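Local coordinates for protein angiotensin-converting enzyme (Anopheles gambiae, PDB 6S1Z) that probably cleaves dipeptides from the carboxyl ends of peptides as a zinc metallopeptidase, and is held here with the inhibitor fosinoprilat, at residues Trp253-Asp258 with Leu429-Phe434. Residues are numbered along the deposited sequence; the frame is centred on the assembly and turned at random.
Sequences WAQTWD and LVFLPF. With KS8 (fosinoprilat), chain C.
Gln255 lies against Phe434 and Phe431 in a wall of the inhibitor pocket of this largely helical, gluzincin-type peptidase, where the loop between strand 244-245 and helix 277-281 packs on residues 429-434, which lead into helix 431-446. Its CB lies over one face of the Phe434 ring, a CH-pi contact of doubtful spacing. CG then leaves CB between the backbone N and the carbonyl carbon (chi1 63°), and the chain runs on extended, bringing the amide past the rim of the same ring with the two planes 27° apart. Gln255 OE1 lies 3.7 Å from Phe434 CZ and accepts a hydrogen bond from Lys485. Gln255 NE2 passes 3.5 Å from Phe431 CE1 and donates an almost straight hydrogen bond, 3.1 Å long, to the carboxylate oxygen O24 of fosinoprilat. Lys485 and Tyr494 also bond to the inhibitor, and the Lys485 bond to OE1 probably helps keep NE2 turned toward the inhibitor. Trp253 CB meets the Phe434 rim at CE2, 3.6 Å away. Farther from the inhibitor, Val430 CG1 lies over one face of the Trp257 indole, 3.6 Å from the centroid of its six-membered ring, while Trp257 NE1 donates to Ala254 O within the loop. The backbones come closest where Gln255 O, near the plane of the Phe431 ring at its edge, receives a CA-H...O contact of 3.2 Å from Phe431 CA.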
ATOM      1  N   TRP A 253       6.280  -0.803  11.226  1.00 50.55           N
ATOM      2  CA  TRP A 253       7.072  -1.447  10.190  1.00 42.09           C
ATOM      3  C   TRP A 253       8.109  -0.519   9.570  1.00 43.87           C
ATOM      4  O   TRP A 253       8.843  -0.943   8.673  1.00 36.43           O
ATOM      5  CB  TRP A 253       6.146  -1.992   9.096  1.00 42.11           C
ATOM      6  CG  TRP A 253       4.946  -2.710   9.645  1.00 45.80           C
ATOM      7  CD1 TRP A 253       4.829  -4.048   9.889  1.00 56.68           C
ATOM      8  CD2 TRP A 253       3.693  -2.125  10.026  1.00 50.24           C
ATOM      9  NE1 TRP A 253       3.584  -4.332  10.394  1.00 57.55           N
ATOM     10  CE2 TRP A 253       2.868  -3.168  10.488  1.00 57.39           C
ATOM     11  CE3 TRP A 253       3.191  -0.820  10.019  1.00 57.44           C
ATOM     12  CZ2 TRP A 253       1.567  -2.947  10.939  1.00 58.45           C
ATOM     13  CZ3 TRP A 253       1.900  -0.602  10.467  1.00 45.28           C
ATOM     14  CH2 TRP A 253       1.104  -1.661  10.920  1.00 50.58           C
ATOM     15  N   ALA A 254       8.189   0.732  10.024  1.00 47.21           N
ATOM     16  CA  ALA A 254       9.143   1.709   9.502  1.00 46.43           C
ATOM     17  C   ALA A 254       8.986   1.930   8.001  1.00 44.57           C
ATOM     18  O   ALA A 254       9.920   2.393   7.338  1.00 45.64           O
ATOM     19  CB  ALA A 254      10.584   1.295   9.823  1.00 45.07           C
ATOM     20  N   GLN A 255       7.816   1.607   7.444  1.00 49.91           N
ATOM     21  CA  GLN A 255       7.586   1.834   6.023  1.00 52.17           C
ATOM     22  C   GLN A 255       7.425   3.316   5.713  1.00 46.54           C
ATOM     23  O   GLN A 255       7.713   3.749   4.591  1.00 53.29           O
ATOM     24  CB  GLN A 255       6.354   1.060   5.561  1.00 51.10           C
ATOM     25  CG  GLN A 255       5.058   1.499   6.220  1.00 52.01           C
ATOM     26  CD  GLN A 255       3.936   0.508   5.990  1.00 57.34           C
ATOM     27  OE1 GLN A 255       3.854  -0.519   6.663  1.00 55.27           O
ATOM     28  NE2 GLN A 255       3.068   0.807   5.031  1.00 49.07           N
ATOM     29  N   THR A 256       6.961   4.101   6.681  1.00 47.46           N
ATOM     30  CA  THR A 256       6.879   5.545   6.543  1.00 42.20           C
ATOM     31  C   THR A 256       7.280   6.174   7.867  1.00 27.44           C
ATOM     32  O   THR A 256       6.873   5.704   8.933  1.00 29.63           O
ATOM     33  CB  THR A 256       5.469   6.012   6.149  1.00 55.83           C
ATOM     34  OG1 THR A 256       4.529   5.629   7.159  1.00 57.68           O
ATOM     35  CG2 THR A 256       5.056   5.412   4.811  1.00 51.42           C
ATOM     36  N   TRP A 257       8.089   7.228   7.792  1.00 40.33           N
ATOM     37  CA  TRP A 257       8.574   7.924   8.976  1.00 34.79           C
ATOM     38  C   TRP A 257       7.882   9.268   9.163  1.00 55.87           C
ATOM     39  O   TRP A 257       8.422  10.156   9.830  1.00 58.84           O
ATOM     40  CB  TRP A 257      10.090   8.114   8.893  1.00 61.68           C
ATOM     41  CG  TRP A 257      10.848   6.871   8.499  1.00 51.43           C
ATOM     42  CD1 TRP A 257      10.385   5.585   8.503  1.00 52.34           C
ATOM     43  CD2 TRP A 257      12.202   6.805   8.037  1.00 47.14           C
ATOM     44  NE1 TRP A 257      11.365   4.726   8.072  1.00 52.57           N
ATOM     45  CE2 TRP A 257      12.492   5.449   7.781  1.00 67.07           C
ATOM     46  CE3 TRP A 257      13.199   7.761   7.818  1.00 37.51           C
ATOM     47  CZ2 TRP A 257      13.737   5.026   7.317  1.00 37.94           C
ATOM     48  CZ3 TRP A 257      14.434   7.338   7.355  1.00 52.21           C
ATOM     49  CH2 TRP A 257      14.691   5.983   7.110  1.00 38.21           C
ATOM     50  N   ASP A 258       6.693   9.434   8.579  1.00 60.95           N
ATOM     51  CA  ASP A 258       6.004  10.718   8.648  1.00 59.61           C
ATOM     52  C   ASP A 258       5.719  11.119  10.089  1.00 50.35           C
ATOM     53  O   ASP A 258       5.803  12.302  10.440  1.00 57.72           O
ATOM     54  CB  ASP A 258       4.706  10.655   7.841  1.00 42.74           C
ATOM     55  CG  ASP A 258       3.823   9.490   8.244  1.00 75.17           C
ATOM     56  OD1 ASP A 258       3.251   9.533   9.356  1.00 69.49           O
ATOM     57  OD2 ASP A 258       3.700   8.533   7.451  1.00 71.25           O
ATOM     58  N   LEU A 429       9.418   8.719   0.340  1.00 42.97           N
ATOM     59  CA  LEU A 429      10.642   8.194  -0.259  1.00 59.55           C
ATOM     60  C   LEU A 429      11.093   6.919   0.442  1.00 59.78           C
ATOM     61  O   LEU A 429      11.407   5.917  -0.211  1.00 46.41           O
ATOM     62  CB  LEU A 429      11.749   9.247  -0.211  1.00 57.95           C
ATOM     63  CG  LEU A 429      13.109   8.784  -0.744  1.00 51.46           C
ATOM     64  CD1 LEU A 429      12.984   8.289  -2.178  1.00 40.36           C
ATOM     65  CD2 LEU A 429      14.135   9.901  -0.646  1.00 64.10           C
ATOM     66  N   VAL A 430      11.131   6.938   1.776  1.00 45.61           N
ATOM     67  CA  VAL A 430      11.565   5.784   2.545  1.00 41.25           C
ATOM     68  C   VAL A 430      10.667   4.575   2.333  1.00 43.30           C
ATOM     69  O   VAL A 430      11.028   3.465   2.736  1.00 50.63           O
ATOM     70  CB  VAL A 430      11.629   6.148   4.044  1.00 41.57           C
ATOM     71  CG1 VAL A 430      12.479   7.394   4.250  1.00 32.29           C
ATOM     72  CG2 VAL A 430      10.232   6.353   4.605  1.00 47.05           C
ATOM     73  N   PHE A 431       9.507   4.761   1.701  1.00 47.47           N
ATOM     74  CA  PHE A 431       8.567   3.666   1.503  1.00 59.80           C
ATOM     75  C   PHE A 431       8.943   2.788   0.316  1.00 56.56           C
ATOM     76  O   PHE A 431       8.578   1.607   0.291  1.00 53.55           O
ATOM     77  CB  PHE A 431       7.160   4.232   1.313  1.00 66.61           C
ATOM     78  CG  PHE A 431       6.111   3.189   1.074  1.00 55.00           C
ATOM     79  CD1 PHE A 431       5.571   2.475   2.129  1.00 60.19           C
ATOM     80  CD2 PHE A 431       5.652   2.934  -0.206  1.00 57.65           C
ATOM     81  CE1 PHE A 431       4.601   1.519   1.910  1.00 51.61           C
ATOM     82  CE2 PHE A 431       4.683   1.980  -0.430  1.00 59.83           C
ATOM     83  CZ  PHE A 431       4.156   1.273   0.629  1.00 59.90           C
ATOM     84  N   LEU A 432       9.663   3.329  -0.668  1.00 63.40           N
ATOM     85  CA  LEU A 432      10.044   2.519  -1.823  1.00 59.02           C
ATOM     86  C   LEU A 432      10.963   1.372  -1.435  1.00 48.75           C
ATOM     87  O   LEU A 432      10.696   0.229  -1.844  1.00 57.25           O
ATOM     88  CB  LEU A 432      10.684   3.404  -2.894  1.00 66.14           C
ATOM     89  CG  LEU A 432       9.724   4.330  -3.640  1.00 58.05           C
ATOM     90  CD1 LEU A 432      10.141   5.776  -3.458  1.00 59.30           C
ATOM     91  CD2 LEU A 432       9.665   3.964  -5.116  1.00 70.41           C
ATOM     92  N   PRO A 433      12.040   1.583  -0.671  1.00 54.38           N
ATOM     93  CA  PRO A 433      12.836   0.427  -0.225  1.00 54.93           C
ATOM     94  C   PRO A 433      12.018  -0.572   0.571  1.00 50.87           C
ATOM     95  O   PRO A 433      12.175  -1.785   0.388  1.00 60.91           O
ATOM     96  CB  PRO A 433      13.943   1.068   0.625  1.00 56.12           C
ATOM     97  CG  PRO A 433      13.998   2.494   0.186  1.00 59.98           C
ATOM     98  CD  PRO A 433      12.597   2.857  -0.184  1.00 53.87           C
ATOM     99  N   PHE A 434      11.141  -0.090   1.455  1.00 53.20           N
ATOM    100  CA  PHE A 434      10.297  -0.988   2.235  1.00 43.82           C
ATOM    101  C   PHE A 434       9.467  -1.881   1.321  1.00 55.62           C
ATOM    102  O   PHE A 434       9.551  -3.113   1.388  1.00 55.42           O
ATOM    103  CB  PHE A 434       9.396  -0.177   3.169  1.00 49.98           C
ATOM    104  CG  PHE A 434       8.409  -1.013   3.934  1.00 57.70           C
ATOM    105  CD1 PHE A 434       7.158  -1.286   3.408  1.00 60.53           C
ATOM    106  CD2 PHE A 434       8.734  -1.526   5.179  1.00 58.56           C
ATOM    107  CE1 PHE A 434       6.249  -2.057   4.108  1.00 61.63           C
ATOM    108  CE2 PHE A 434       7.829  -2.297   5.885  1.00 51.78           C
ATOM    109  CZ  PHE A 434       6.585  -2.563   5.349  1.00 54.95           C
TER
HETATM  110  C04 KS8 C 704      -5.749  -2.461   1.187  1.00 92.57           C
HETATM  111  C05 KS8 C 704      -5.638  -3.529   0.014  1.00 85.38           C
HETATM  112  C06 KS8 C 704      -6.094  -4.973   0.478  1.00 69.72           C
HETATM  113  C07 KS8 C 704      -7.497  -5.336  -0.028  1.00 94.70           C
HETATM  114  C08 KS8 C 704      -7.949  -6.794   0.446  1.00100.78           C
HETATM  115  C09 KS8 C 704      -7.575  -7.911  -0.291  1.00 93.98           C
HETATM  116  C10 KS8 C 704      -7.967  -9.176   0.121  1.00 79.90           C
HETATM  117  C11 KS8 C 704      -8.744  -9.329   1.289  1.00 76.62           C
HETATM  118  C12 KS8 C 704      -9.113  -8.226   2.018  1.00 87.20           C
HETATM  119  C13 KS8 C 704      -8.720  -6.947   1.605  1.00 87.75           C
HETATM  120  C14 KS8 C 704      -4.467   0.095   2.050  1.00 78.93           C
HETATM  121  C15 KS8 C 704      -2.970  -0.345   2.209  1.00 79.26           C
HETATM  122  C18 KS8 C 704      -2.170   1.891   3.124  1.00 87.77           C
HETATM  123  C19 KS8 C 704      -0.836   2.668   2.834  1.00 85.20           C
HETATM  124  C20 KS8 C 704       0.197   1.521   2.576  1.00 88.73           C
HETATM  125  C21 KS8 C 704      -0.413   0.343   2.961  1.00 77.84           C
HETATM  126  C22 KS8 C 704      -0.135   0.013   4.414  1.00 76.23           C
HETATM  127  C25 KS8 C 704      -0.935   3.558   1.660  1.00 81.01           C
HETATM  128  C26 KS8 C 704      -2.040   4.621   1.884  1.00 97.91           C
HETATM  129  C27 KS8 C 704      -1.636   5.758   2.826  1.00 96.87           C
HETATM  130  C28 KS8 C 704      -0.382   6.444   2.322  1.00 91.88           C
HETATM  131  C29 KS8 C 704       0.760   5.423   2.234  1.00 98.97           C
HETATM  132  C30 KS8 C 704       0.404   4.229   1.335  1.00 93.04           C
HETATM  133  N17 KS8 C 704      -1.948   0.621   2.746  1.00 91.26           N
HETATM  134  O01 KS8 C 704      -4.247  -0.891  -0.462  1.00 91.22           O
HETATM  135  O03 KS8 C 704      -6.486   0.033   0.129  1.00 93.79           O
HETATM  136  O16 KS8 C 704      -2.646  -1.449   1.905  1.00 63.53           O
HETATM  137  O23 KS8 C 704      -0.609   0.743   5.346  1.00 74.73           O
HETATM  138  O24 KS8 C 704       0.537  -0.947   4.687  1.00 84.07           O
HETATM  139  P02 KS8 C 704      -5.238  -0.767   0.625  1.00 80.88           P